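Local structure of Exo-alpha-sialidase (Clostridium perfringens, 2VO8) at residues A[14-19]-A[134-139]; A[24-29]-A[101-106]. The protein probably releases terminal sialic acids as a family 33 glycoside hydrolase, and carries the cohesin module described here, which is probably a high-affinity docking unit for assembling toxin complexes. All blocks are in the same frame, centred on the assembly; numbering follows the deposited sequence.

Interaction 1: A[14-19]-A[134-139]; sequences IKVNDE and KEVKIN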
loop_
_atom_site.group_PDB
_atom_site.type_symbol
_atom_site.label_atom_id
_atom_site.label_comp_id
_atom_site.label_asym_id
_atom_site.label_seq_id
_atom_site.Cartn_x
_atom_site.Cartn_y
_atom_site.Cartn_z
ATOM N N ILE A 14 -6.207 -1.810 -0.698
ATOM C CA ILE A 14 -5.344 -1.811 -1.899
ATOM C C ILE A 14 -6.252 -1.842 -3.125
ATOM O O ILE A 14 -7.114 -2.708 -3.221
ATOM C CB ILE A 14 -4.281 -2.947 -1.854
ATOM C CG1 ILE A 14 -3.543 -3.086 -3.208
ATOM C CG2 ILE A 14 -4.822 -4.296 -1.389
ATOM C CD1 ILE A 14 -2.219 -3.937 -3.073
ATOM N N LYS A 15 -6.058 -0.895 -4.030
ATOM C CA LYS A 15 -6.873 -0.725 -5.229
ATOM C C LYS A 15 -5.933 -0.819 -6.413
ATOM O O LYS A 15 -4.902 -0.148 -6.456
ATOM C CB LYS A 15 -7.660 0.567 -5.260
ATOM C CG LYS A 15 -8.816 0.615 -4.270
ATOM C CD LYS A 15 -9.721 1.853 -4.457
ATOM C CE LYS A 15 -9.037 3.142 -4.113
ATOM N NZ LYS A 15 -8.756 3.284 -2.658
ATOM N N VAL A 16 -6.260 -1.728 -7.312
ATOM C CA VAL A 16 -5.440 -1.956 -8.493
ATOM C C VAL A 16 -6.323 -2.574 -9.563
ATOM O O VAL A 16 -7.334 -3.291 -9.280
ATOM C CB VAL A 16 -4.201 -2.858 -8.135
ATOM C CG1 VAL A 16 -4.631 -4.090 -7.537
ATOM C CG2 VAL A 16 -3.272 -3.159 -9.396
ATOM N N ASN A 17 -5.984 -2.306 -10.811
ATOM C CA ASN A 17 -6.737 -2.850 -11.913
ATOM C C ASN A 17 -6.572 -4.378 -11.861
ATOM O O ASN A 17 -5.561 -4.881 -11.384
ATOM C CB ASN A 17 -6.206 -2.353 -13.278
ATOM C CG ASN A 17 -6.458 -0.868 -13.525
ATOM O OD1 ASN A 17 -7.413 -0.266 -12.999
ATOM N ND2 ASN A 17 -5.605 -0.284 -14.382
ATOM N N ASP A 18 -7.639 -5.045 -12.263
ATOM C CA ASP A 18 -7.740 -6.501 -12.363
ATOM C C ASP A 18 -6.733 -7.054 -13.372
ATOM O O ASP A 18 -6.221 -8.166 -13.205
ATOM C CB ASP A 18 -9.150 -6.867 -12.870
ATOM C CG ASP A 18 -10.205 -6.790 -11.796
ATOM O OD1 ASP A 18 -9.870 -6.478 -10.612
ATOM O OD2 ASP A 18 -11.383 -7.083 -12.134
ATOM N N GLU A 19 -6.503 -6.304 -14.434
ATOM C CA GLU A 19 -5.598 -6.727 -15.488
ATOM C C GLU A 19 -4.539 -5.670 -15.693
ATOM O O GLU A 19 -4.844 -4.453 -15.794
ATOM C CB GLU A 19 -6.335 -7.028 -16.792
ATOM C CG GLU A 19 -7.260 -8.273 -16.644
ATOM C CD GLU A 19 -7.855 -8.759 -17.941
ATOM O OE1 GLU A 19 -7.279 -8.525 -19.026
ATOM O OE2 GLU A 19 -8.928 -9.412 -17.866
ATOM N N LYS A 134 -4.844 -7.946 -3.279
ATOM C CA LYS A 134 -5.580 -7.842 -4.520
ATOM C C LYS A 134 -4.860 -8.742 -5.548
ATOM O O LYS A 134 -3.622 -8.813 -5.543
ATOM C CB LYS A 134 -5.618 -6.378 -4.983
ATOM C CG LYS A 134 -6.005 -6.098 -6.436
ATOM C CD LYS A 134 -7.424 -6.320 -6.770
ATOM C CE LYS A 134 -7.626 -6.126 -8.294
ATOM N NZ LYS A 134 -8.892 -5.405 -8.521
ATOM N N GLU A 135 -5.657 -9.457 -6.343
ATOM C CA GLU A 135 -5.132 -10.307 -7.429
ATOM C C GLU A 135 -5.177 -9.549 -8.734
ATOM O O GLU A 135 -6.133 -8.856 -9.027
ATOM C CB GLU A 135 -5.915 -11.620 -7.582
ATOM C CG GLU A 135 -6.093 -12.368 -6.321
ATOM C CD GLU A 135 -7.008 -13.580 -6.468
ATOM O OE1 GLU A 135 -7.746 -13.642 -7.465
ATOM O OE2 GLU A 135 -6.944 -14.432 -5.570
ATOM N N VAL A 136 -4.131 -9.727 -9.539
ATOM C CA VAL A 136 -4.078 -9.202 -10.882
ATOM C C VAL A 136 -3.728 -10.336 -11.874
ATOM O O VAL A 136 -2.996 -11.271 -11.523
ATOM C CB VAL A 136 -3.033 -8.083 -11.062
ATOM C CG1 VAL A 136 -3.199 -6.942 -9.975
ATOM C CG2 VAL A 136 -1.664 -8.618 -10.985
ATOM N N LYS A 137 -4.217 -10.196 -13.089
ATOM C CA LYS A 137 -3.781 -11.040 -14.227
ATOM C C LYS A 137 -2.816 -10.214 -15.083
ATOM O O LYS A 137 -3.126 -9.072 -15.458
ATOM C CB LYS A 137 -4.960 -11.551 -15.021
ATOM C CG LYS A 137 -4.594 -12.269 -16.327
ATOM C CD LYS A 137 -5.819 -12.432 -17.202
ATOM C CE LYS A 137 -5.593 -13.281 -18.470
ATOM N NZ LYS A 137 -4.190 -13.553 -18.711
ATOM N N ILE A 138 -1.660 -10.785 -15.396
ATOM C CA ILE A 138 -0.657 -10.068 -16.195
ATOM C C ILE A 138 -0.787 -10.620 -17.629
ATOM O O ILE A 138 -0.413 -11.776 -17.892
ATOM C CB ILE A 138 0.796 -10.284 -15.725
ATOM C CG1 ILE A 138 1.013 -9.940 -14.241
ATOM C CG2 ILE A 138 1.790 -9.478 -16.619
ATOM C CD1 ILE A 138 2.297 -10.397 -13.750
ATOM N N ASN A 139 -1.316 -9.798 -18.516
ATOM C CA ASN A 139 -1.347 -10.094 -19.944
ATOM C C ASN A 139 0.006 -10.001 -20.643
ATOM O O ASN A 139 0.916 -9.294 -20.194
ATOM C CB ASN A 139 -2.354 -9.175 -20.646
ATOM C CG ASN A 139 -3.783 -9.386 -20.137
ATOM O OD1 ASN A 139 -4.495 -8.443 -19.741
ATOM N ND2 ASN A 139 -4.197 -10.623 -20.136
#
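Lys-134 leaves its strand with CG anti to the backbone N (chi1 164°), and a bend at chi2 (72°) sets the position of CD. Its ammonium meets two oxygens of residues 16-18. One is the carbonyl O of Val-16, 2.7 Å from Lys-134 NZ and approached nearly along the C=O axis; the other is OD1 of Asp-18, which forms a salt bridge with the same NZ, modelled at 2.5 Å, a length that is doubtful. Although the CB of Asp-18 points away from segment 134-139, its CG lies beside its own backbone N, and the carboxylate comes back across the end of the lysine chain at about a right angle. The modelled approach of Val-16 to the CG of Lys-134 is too close to be trusted in detail. More reliable is the apolar contact of Val-16 CG2 with Val-136 CG1 at 3.8 Å, where the two side chains cross at about a right angle. Further on, Lys-137 N gives a hydrogen bond of 2.9 Å to Asp-18 O, and Val-136 CA lies 3.3 Å from the same oxygen in a CA-H...O contact. Glu-19 pairs with Lys-137 as a parallel bridge, completed by a backbone bond between Lys-137 and Val-20. The chain runs irregularly past Val-16 to Asp-18 before Glu-19 rejoins the final strand, and parallel pairing of this kind, N-terminal with last strand, closes the jelly-roll sandwich of cohesins. Here, the lysine ammonium supplies a donor to Val-16 O, and the positive charge it brings is probably balanced by Asp-18.

Interaction 2: A[24-29]-A[101-106]; sequences SAFEAI and LTPKIS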
loop_
_atom_site.group_PDB
_atom_site.type_symbol
_atom_site.label_atom_id
_atom_site.label_comp_id
_atom_site.label_asym_id
_atom_site.label_seq_id
_atom_site.Cartn_x
_atom_site.Cartn_y
_atom_site.Cartn_z
ATOM N N SER A 24 3.977 -2.393 -19.327
ATOM C CA SER A 24 3.136 -1.225 -19.120
ATOM C C SER A 24 3.050 -0.969 -17.615
ATOM O O SER A 24 2.624 -1.822 -16.843
ATOM C CB SER A 24 1.756 -1.465 -19.734
ATOM O OG SER A 24 1.029 -0.250 -19.859
ATOM N N ALA A 25 3.492 0.215 -17.194
ATOM C CA ALA A 25 3.470 0.593 -15.799
ATOM C C ALA A 25 1.997 0.774 -15.337
ATOM O O ALA A 25 1.118 1.236 -16.092
ATOM C CB ALA A 25 4.259 1.877 -15.568
ATOM N N PHE A 26 1.755 0.391 -14.100
ATOM C CA PHE A 26 0.442 0.583 -13.471
ATOM C C PHE A 26 0.647 0.968 -12.002
ATOM O O PHE A 26 1.711 0.785 -11.482
ATOM C CB PHE A 26 -0.393 -0.724 -13.608
ATOM C CG PHE A 26 0.101 -1.859 -12.733
ATOM C CD1 PHE A 26 -0.407 -2.084 -11.445
ATOM C CD2 PHE A 26 1.081 -2.742 -13.207
ATOM C CE1 PHE A 26 0.098 -3.108 -10.662
ATOM C CE2 PHE A 26 1.606 -3.728 -12.421
ATOM C CZ PHE A 26 1.099 -3.945 -11.152
ATOM N N GLU A 27 -0.403 1.446 -11.312
ATOM C CA GLU A 27 -0.385 1.897 -9.915
ATOM C C GLU A 27 -1.160 0.899 -8.998
ATOM O O GLU A 27 -2.282 0.553 -9.370
ATOM C CB GLU A 27 -1.090 3.296 -9.855
ATOM C CG GLU A 27 -0.161 4.531 -10.226
ATOM C CD GLU A 27 -0.172 5.009 -11.716
ATOM O OE1 GLU A 27 0.720 5.797 -12.095
ATOM O OE2 GLU A 27 -1.055 4.648 -12.520
ATOM N N ALA A 28 -0.599 0.461 -7.877
ATOM C CA ALA A 28 -1.410 -0.011 -6.765
ATOM C C ALA A 28 -1.558 1.083 -5.717
ATOM O O ALA A 28 -0.570 1.692 -5.301
ATOM C CB ALA A 28 -0.794 -1.257 -6.149
ATOM N N ILE A 29 -2.794 1.325 -5.295
ATOM C CA ILE A 29 -3.102 2.445 -4.415
ATOM C C ILE A 29 -3.414 1.963 -3.001
ATOM O O ILE A 29 -4.424 1.297 -2.770
ATOM C CB ILE A 29 -4.293 3.267 -4.941
ATOM C CG1 ILE A 29 -3.985 3.819 -6.334
ATOM C CG2 ILE A 29 -4.630 4.395 -3.978
ATOM C CD1 ILE A 29 -5.163 4.501 -6.994
ATOM N N LEU A 101 4.457 -0.036 -10.564
ATOM C CA LEU A 101 5.050 -1.333 -10.950
ATOM C C LEU A 101 4.918 -1.544 -12.438
ATOM O O LEU A 101 4.002 -1.085 -13.033
ATOM C CB LEU A 101 4.329 -2.488 -10.231
ATOM C CG LEU A 101 4.495 -2.445 -8.706
ATOM C CD1 LEU A 101 3.121 -2.589 -8.000
ATOM C CD2 LEU A 101 5.455 -3.431 -8.171
ATOM N N THR A 102 5.857 -2.271 -13.046
ATOM C CA THR A 102 5.739 -2.717 -14.445
ATOM C C THR A 102 5.902 -4.244 -14.489
ATOM O O THR A 102 6.918 -4.773 -13.998
ATOM C CB THR A 102 6.783 -2.074 -15.354
ATOM O OG1 THR A 102 6.687 -0.631 -15.275
ATOM C CG2 THR A 102 6.641 -2.566 -16.827
ATOM N N PRO A 103 4.903 -4.946 -15.021
ATOM C CA PRO A 103 5.082 -6.426 -15.098
ATOM C C PRO A 103 6.150 -6.786 -16.109
ATOM O O PRO A 103 6.347 -6.054 -17.065
ATOM C CB PRO A 103 3.709 -6.950 -15.543
ATOM C CG PRO A 103 2.736 -5.716 -15.430
ATOM C CD PRO A 103 3.603 -4.516 -15.559
ATOM N N LYS A 104 6.881 -7.873 -15.863
ATOM C CA LYS A 104 7.866 -8.306 -16.885
ATOM C C LYS A 104 7.684 -9.753 -17.326
ATOM O O LYS A 104 8.487 -10.239 -18.150
ATOM C CB LYS A 104 9.274 -8.050 -16.385
ATOM C CG LYS A 104 9.695 -8.805 -15.133
ATOM C CD LYS A 104 11.093 -8.417 -14.805
ATOM C CE LYS A 104 11.706 -9.109 -13.612
ATOM N NZ LYS A 104 12.231 -10.508 -13.883
ATOM N N ILE A 105 6.700 -10.439 -16.761
ATOM C CA ILE A 105 6.284 -11.782 -17.196
ATOM C C ILE A 105 4.786 -11.935 -17.139
ATOM O O ILE A 105 4.162 -11.554 -16.162
ATOM C CB ILE A 105 6.807 -12.916 -16.281
ATOM C CG1 ILE A 105 8.321 -12.948 -16.286
ATOM C CG2 ILE A 105 6.229 -14.281 -16.732
ATOM C CD1 ILE A 105 8.900 -13.855 -15.173
ATOM N N SER A 106 4.209 -12.581 -18.142
ATOM C CA SER A 106 2.781 -12.898 -18.099
ATOM C C SER A 106 2.463 -13.951 -17.021
ATOM O O SER A 106 3.286 -14.866 -16.698
ATOM C CB SER A 106 2.290 -13.362 -19.463
ATOM O OG SER A 106 2.816 -14.648 -19.751
#
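The phenyl ring of Phe-26 lies obliquely across the side chain of Leu-101, its directly paired neighbour on the next strand, and both project from the same face of the sheet. In Phe-26, chi1 (71°) puts CG between the backbone N and the carbonyl carbon, and the ring beyond it comes nearer to the opposing strand. CZ of Phe-26 then rests 3.7 Å from Leu-101 CB, while the leucine methyl CD1 reaches both CZ and CE1. Beyond the leucine the proline takes over: Pro-103 CG is 3.8 Å from Phe-26 CE2, and Pro-103 CD meets the ring at its edge, in the ring plane. Two backbone bonds set the pairing beneath these side chains. Phe-26 N donates to Leu-101 O at 2.9 Å, and Leu-101 N returns a bond of 3.0 Å to Phe-26 O, making an antiparallel hydrogen-bonded pair. Just before it, Ala-25 CA adds a CA-H...O contact to Leu-101 O at 3.3 Å. Ala-25 CB also lies 3.5 Å from Thr-102 OG1, whose hydrogen-bond partner is Asn-58, and the methyl CG2 of Thr-102 lies against the backbone of Ser-24. Strand 95-103 is flanked by strand 26-33 through this pair and by strand 55-62 through backbone bonds such as that of Thr-102 with Ile-56. Phe-55 and Leu-57 of that second neighbour touch Leu-101, while Val-20 of strand 19-21 packs on Phe-26 and Pro-103, linking the cluster to the N-terminal strands of the jelly-roll beta sandwich known for cohesins.

Overall arrangement
From the N terminus the chain runs through 14-19, the first half of interaction 1, and soon enters 24-29, the first half of interaction 2. Interaction 2 closes first, when 101-106 returns after 71 intervening residues; interaction 1 closes later at 134-139, so the smaller loop lies wholly within the larger. The former joins strands 26-33 and 95-103, the latter ties the N-terminal strands to the final strand 126-139. Their centres are about 9 Å apart. A probable backbone hydrogen bond from Ile-29 N to Lys-15 O connects the first segments, while Ile-138 CG2 packs on Pro-103 and Ile-105 between the second.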